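Long-range contact in glucoamylase (Thermoanaerobacterium thermosaccharolyticum, PDB 1LF6), which hydrolyses terminal alpha-1,4-linked glucose residues from the non-reducing ends of starch-type chains, probably releasing beta-D-glucose, as a family 15 glycoside hydrolase: residues A[11-23]-A[165-177]. Numbering follows the deposited sequence.
Sequences SIKIDRFNNISAV and YNEGYVIKANNNE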
loop_
_atom_site.group_PDB
_atom_site.type_symbol
_atom_site.label_atom_id
_atom_site.label_comp_id
_atom_site.label_asym_id
_atom_site.label_seq_id
_atom_site.Cartn_x
_atom_site.Cartn_y
_atom_site.Cartn_z
ATOM N N SER A 11 9.106 21.524 -33.843
ATOM C CA SER A 11 8.631 20.402 -32.983
ATOM C C SER A 11 7.212 20.670 -32.488
ATOM O O SER A 11 6.257 20.050 -32.958
ATOM C CB SER A 11 9.574 20.223 -31.785
ATOM O OG SER A 11 9.193 19.111 -30.990
ATOM N N ILE A 12 7.081 21.596 -31.543
ATOM C CA ILE A 12 5.778 21.946 -30.985
ATOM C C ILE A 12 5.642 23.461 -30.867
ATOM O O ILE A 12 6.639 24.174 -30.763
ATOM C CB ILE A 12 5.582 21.315 -29.581
ATOM C CG1 ILE A 12 4.150 21.553 -29.094
ATOM C CG2 ILE A 12 6.586 21.907 -28.596
ATOM C CD1 ILE A 12 3.844 20.918 -27.754
ATOM N N LYS A 13 4.404 23.945 -30.888
ATOM C CA LYS A 13 4.141 25.373 -30.775
ATOM C C LYS A 13 3.305 25.662 -29.533
ATOM O O LYS A 13 2.074 25.632 -29.577
ATOM C CB LYS A 13 3.407 25.883 -32.020
ATOM C CG LYS A 13 3.094 27.373 -31.986
ATOM C CD LYS A 13 2.231 27.785 -33.170
ATOM C CE LYS A 13 1.853 29.256 -33.095
ATOM N NZ LYS A 13 0.913 29.646 -34.185
ATOM N N ILE A 14 3.982 25.941 -28.426
ATOM C CA ILE A 14 3.302 26.237 -27.174
ATOM C C ILE A 14 3.249 27.743 -26.917
ATOM O O ILE A 14 4.266 28.433 -26.982
ATOM C CB ILE A 14 4.001 25.526 -25.983
ATOM C CG1 ILE A 14 5.507 25.804 -26.008
ATOM C CG2 ILE A 14 3.750 24.023 -26.057
ATOM C CD1 ILE A 14 6.277 25.149 -24.869
ATOM N N ASP A 15 2.050 28.246 -26.640
ATOM C CA ASP A 15 1.848 29.666 -26.373
ATOM C C ASP A 15 1.245 29.857 -24.988
ATOM O O ASP A 15 0.156 29.356 -24.705
ATOM C CB ASP A 15 0.902 30.273 -27.411
ATOM C CG ASP A 15 1.405 30.107 -28.830
ATOM O OD1 ASP A 15 0.635 30.409 -29.767
ATOM O OD2 ASP A 15 2.567 29.684 -29.012
ATOM N N ARG A 16 1.951 30.582 -24.126
ATOM C CA ARG A 16 1.470 30.836 -22.772
ATOM C C ARG A 16 0.883 32.243 -22.687
ATOM O O ARG A 16 1.309 33.148 -23.402
ATOM C CB ARG A 16 2.615 30.674 -21.765
ATOM C CG ARG A 16 2.190 30.804 -20.307
ATOM C CD ARG A 16 3.322 30.407 -19.370
ATOM N NE ARG A 16 2.987 30.652 -17.967
ATOM C CZ ARG A 16 3.771 30.330 -16.941
ATOM N NH1 ARG A 16 3.380 30.595 -15.701
ATOM N NH2 ARG A 16 4.941 29.740 -17.150
ATOM N N PHE A 17 -0.103 32.417 -21.816
ATOM C CA PHE A 17 -0.751 33.710 -21.651
ATOM C C PHE A 17 -1.217 33.928 -20.217
ATOM O O PHE A 17 -1.738 33.013 -19.577
ATOM C CB PHE A 17 -1.953 33.819 -22.590
ATOM C CG PHE A 17 -2.888 32.645 -22.511
ATOM C CD1 PHE A 17 -2.658 31.504 -23.273
ATOM C CD2 PHE A 17 -3.987 32.669 -21.660
ATOM C CE1 PHE A 17 -3.510 30.405 -23.190
ATOM C CE2 PHE A 17 -4.844 31.576 -21.570
ATOM C CZ PHE A 17 -4.605 30.442 -22.336
ATOM N N ASN A 18 -1.021 35.144 -19.718
ATOM C CA ASN A 18 -1.438 35.491 -18.365
ATOM C C ASN A 18 -2.395 36.673 -18.448
ATOM O O ASN A 18 -2.039 37.816 -18.152
ATOM C CB ASN A 18 -0.220 35.833 -17.499
ATOM C CG ASN A 18 -0.595 36.127 -16.059
ATOM O OD1 ASN A 18 -1.516 35.519 -15.512
ATOM N ND2 ASN A 18 0.126 37.051 -15.435
ATOM N N ASN A 19 -3.621 36.374 -18.858
ATOM C CA ASN A 19 -4.655 37.379 -19.019
ATOM C C ASN A 19 -5.272 37.826 -17.699
ATOM O O ASN A 19 -5.493 39.020 -17.485
ATOM C CB ASN A 19 -5.743 36.837 -19.950
ATOM C CG ASN A 19 -5.204 36.479 -21.327
ATOM O OD1 ASN A 19 -5.521 35.420 -21.873
ATOM N ND2 ASN A 19 -4.388 37.363 -21.898
ATOM N N ILE A 20 -5.546 36.870 -16.816
ATOM C CA ILE A 20 -6.155 37.178 -15.527
ATOM C C ILE A 20 -5.634 36.245 -14.429
ATOM O O ILE A 20 -5.780 35.026 -14.513
ATOM C CB ILE A 20 -7.690 37.036 -15.603
ATOM C CG1 ILE A 20 -8.214 37.737 -16.859
ATOM C CG2 ILE A 20 -8.335 37.648 -14.365
ATOM C CD1 ILE A 20 -9.458 37.093 -17.439
ATOM N N SER A 21 -5.029 36.824 -13.398
ATOM C CA SER A 21 -4.501 36.034 -12.295
ATOM C C SER A 21 -5.534 35.905 -11.187
ATOM O O SER A 21 -6.336 36.813 -10.966
ATOM C CB SER A 21 -3.232 36.680 -11.739
ATOM O OG SER A 21 -2.240 36.782 -12.738
ATOM N N ALA A 22 -5.520 34.767 -10.501
ATOM C CA ALA A 22 -6.447 34.530 -9.401
ATOM C C ALA A 22 -6.132 35.535 -8.293
ATOM O O ALA A 22 -5.004 36.026 -8.196
ATOM C CB ALA A 22 -6.290 33.102 -8.888
ATOM N N VAL A 23 -7.122 35.836 -7.460
ATOM C CA VAL A 23 -6.936 36.800 -6.383
ATOM C C VAL A 23 -7.167 36.224 -4.990
ATOM O O VAL A 23 -7.820 35.195 -4.827
ATOM C CB VAL A 23 -7.882 38.009 -6.561
ATOM C CG1 VAL A 23 -7.535 38.761 -7.834
ATOM C CG2 VAL A 23 -9.323 37.530 -6.614
ATOM N N TYR A 165 1.665 25.986 -2.359
ATOM C CA TYR A 165 2.563 26.580 -3.341
ATOM C C TYR A 165 2.649 25.844 -4.679
ATOM O O TYR A 165 3.738 25.610 -5.203
ATOM C CB TYR A 165 3.967 26.726 -2.750
ATOM C CG TYR A 165 4.730 27.909 -3.300
ATOM C CD1 TYR A 165 4.362 29.216 -2.970
ATOM C CD2 TYR A 165 5.819 27.727 -4.153
ATOM C CE1 TYR A 165 5.065 30.313 -3.476
ATOM C CE2 TYR A 165 6.526 28.814 -4.664
ATOM C CZ TYR A 165 6.144 30.103 -4.321
ATOM O OH TYR A 165 6.839 31.174 -4.830
ATOM N N ASN A 166 1.498 25.477 -5.225
ATOM C CA ASN A 166 1.448 24.817 -6.526
ATOM C C ASN A 166 1.177 25.920 -7.546
ATOM O O ASN A 166 0.191 26.646 -7.430
ATOM C CB ASN A 166 0.315 23.787 -6.561
ATOM C CG ASN A 166 0.751 22.417 -6.065
ATOM O OD1 ASN A 166 1.209 21.579 -6.843
ATOM N ND2 ASN A 166 0.622 22.191 -4.761
ATOM N N GLU A 167 2.055 26.052 -8.533
ATOM C CA GLU A 167 1.894 27.079 -9.554
ATOM C C GLU A 167 1.037 26.570 -10.702
ATOM O O GLU A 167 1.385 25.590 -11.358
ATOM C CB GLU A 167 3.257 27.515 -10.094
ATOM C CG GLU A 167 3.207 28.767 -10.965
ATOM C CD GLU A 167 4.565 29.148 -11.521
ATOM O OE1 GLU A 167 5.554 29.095 -10.763
ATOM O OE2 GLU A 167 4.644 29.511 -12.715
ATOM N N GLY A 168 -0.088 27.239 -10.940
ATOM C CA GLY A 168 -0.973 26.840 -12.016
ATOM C C GLY A 168 -1.110 27.915 -13.078
ATOM O O GLY A 168 -1.084 29.108 -12.772
ATOM N N TYR A 169 -1.251 27.486 -14.328
ATOM C CA TYR A 169 -1.403 28.398 -15.453
ATOM C C TYR A 169 -1.966 27.663 -16.668
ATOM O O TYR A 169 -2.149 26.445 -16.636
ATOM C CB TYR A 169 -0.059 29.051 -15.788
ATOM C CG TYR A 169 1.073 28.075 -16.008
ATOM C CD1 TYR A 169 1.485 27.731 -17.294
ATOM C CD2 TYR A 169 1.743 27.505 -14.927
ATOM C CE1 TYR A 169 2.543 26.847 -17.499
ATOM C CE2 TYR A 169 2.798 26.620 -15.118
ATOM C CZ TYR A 169 3.194 26.298 -16.402
ATOM O OH TYR A 169 4.248 25.436 -16.585
ATOM N N VAL A 170 -2.246 28.408 -17.735
ATOM C CA VAL A 170 -2.807 27.813 -18.940
ATOM C C VAL A 170 -1.970 28.127 -20.177
ATOM O O VAL A 170 -1.440 29.230 -20.325
ATOM C CB VAL A 170 -4.251 28.312 -19.177
ATOM C CG1 VAL A 170 -4.907 27.520 -20.294
ATOM C CG2 VAL A 170 -5.057 28.199 -17.892
ATOM N N ILE A 171 -1.843 27.142 -21.058
ATOM C CA ILE A 171 -1.095 27.320 -22.292
ATOM C C ILE A 171 -1.905 26.732 -23.436
ATOM O O ILE A 171 -3.037 26.283 -23.249
ATOM C CB ILE A 171 0.267 26.599 -22.261
ATOM C CG1 ILE A 171 0.051 25.090 -22.125
ATOM C CG2 ILE A 171 1.118 27.135 -21.124
ATOM C CD1 ILE A 171 1.304 24.268 -22.339
ATOM N N LYS A 172 -1.313 26.746 -24.620
ATOM C CA LYS A 172 -1.955 26.196 -25.795
ATOM C C LYS A 172 -0.865 25.496 -26.592
ATOM O O LYS A 172 0.103 26.121 -27.033
ATOM C CB LYS A 172 -2.601 27.312 -26.617
ATOM C CG LYS A 172 -3.681 26.831 -27.572
ATOM C CD LYS A 172 -4.368 28.001 -28.259
ATOM C CE LYS A 172 -5.514 27.535 -29.144
ATOM N NZ LYS A 172 -6.171 28.667 -29.862
ATOM N N ALA A 173 -1.006 24.185 -26.738
ATOM C CA ALA A 173 -0.039 23.390 -27.478
ATOM C C ALA A 173 -0.725 22.877 -28.732
ATOM O O ALA A 173 -1.661 22.080 -28.655
ATOM C CB ALA A 173 0.450 22.226 -26.620
ATOM N N ASN A 174 -0.262 23.344 -29.889
ATOM C CA ASN A 174 -0.845 22.936 -31.164
ATOM C C ASN A 174 -2.364 23.079 -31.119
ATOM O O ASN A 174 -3.099 22.130 -31.388
ATOM C CB ASN A 174 -0.456 21.488 -31.477
ATOM C CG ASN A 174 1.016 21.342 -31.824
ATOM O OD1 ASN A 174 1.867 22.047 -31.278
ATOM N ND2 ASN A 174 1.323 20.416 -32.724
ATOM N N ASN A 175 -2.820 24.276 -30.763
ATOM C CA ASN A 175 -4.244 24.577 -30.685
ATOM C C ASN A 175 -4.984 23.731 -29.658
ATOM O O ASN A 175 -6.191 23.514 -29.771
ATOM C CB ASN A 175 -4.891 24.399 -32.060
ATOM C CG ASN A 175 -4.255 25.276 -33.115
ATOM O OD1 ASN A 175 -4.176 26.498 -32.960
ATOM N ND2 ASN A 175 -3.796 24.660 -34.200
ATOM N N ASN A 176 -4.257 23.252 -28.655
ATOM C CA ASN A 176 -4.854 22.441 -27.602
ATOM C C ASN A 176 -4.699 23.164 -26.266
ATOM O O ASN A 176 -3.581 23.405 -25.808
ATOM C CB ASN A 176 -4.171 21.072 -27.543
ATOM C CG ASN A 176 -5.085 19.943 -27.986
ATOM O OD1 ASN A 176 -6.010 19.557 -27.266
ATOM N ND2 ASN A 176 -4.834 19.412 -29.180
ATOM N N GLU A 177 -5.822 23.522 -25.653
ATOM C CA GLU A 177 -5.792 24.213 -24.372
ATOM C C GLU A 177 -5.526 23.236 -23.239
ATOM O O GLU A 177 -6.340 22.358 -22.963
ATOM C CB GLU A 177 -7.111 24.941 -24.117
ATOM C CG GLU A 177 -7.256 26.248 -24.875
ATOM C CD GLU A 177 -8.503 27.011 -24.477
ATOM O OE1 GLU A 177 -8.585 28.209 -24.811
ATOM O OE2 GLU A 177 -9.400 26.418 -23.835
HETATM O O HOH W 1 -1.252 31.282 -17.759
#
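Asp15 N donates to Lys172 O over 2.9 Å, and the same oxygen receives a CA-H...O contact from Ile14 CA. This bond joins the short, weakly bonded strand 14-16, antiparallel, to strand 166-173 of the N-terminal beta-sandwich domain. Past the strand end, Lys13 N bonds Asn174 OD1 (3.2 Å) almost straight, at 176°, while Asn174 N returns a bond to Lys13 O, so Asn174 holds Lys13 through both side chain and backbone. Ala173 CB meets Ile14 CG2 and Ile12 CD1, both at 3.8 Å. With CG anti to the backbone N (chi1 -175°) and an extended chain, Arg16 carries its guanidinium over one face of the Tyr169 ring: Arg16 CZ lies 3.6 Å from the centroid of the Tyr169 ring, planes 14° apart, a stacked cation-pi pair. Glu167 OE2 approaches the guanidinium edge in plane, a salt bridge whose hydrogen bond from Arg16 NH1 is long and weak (3.4 Å). Tyr169 OH itself bonds to Asp254. Were Tyr169 an alanine, the Arg16 guanidinium would probably lose the ring beneath it and be freer to turn from Glu167, and Asp254 would lose its hydroxyl partner. Phe17 CZ touches Val170 CG1 (3.6 Å), and a water links Phe17 O to Val170 N. Arg16 is thus probably held more by ring and carboxylate than by backbone pairing.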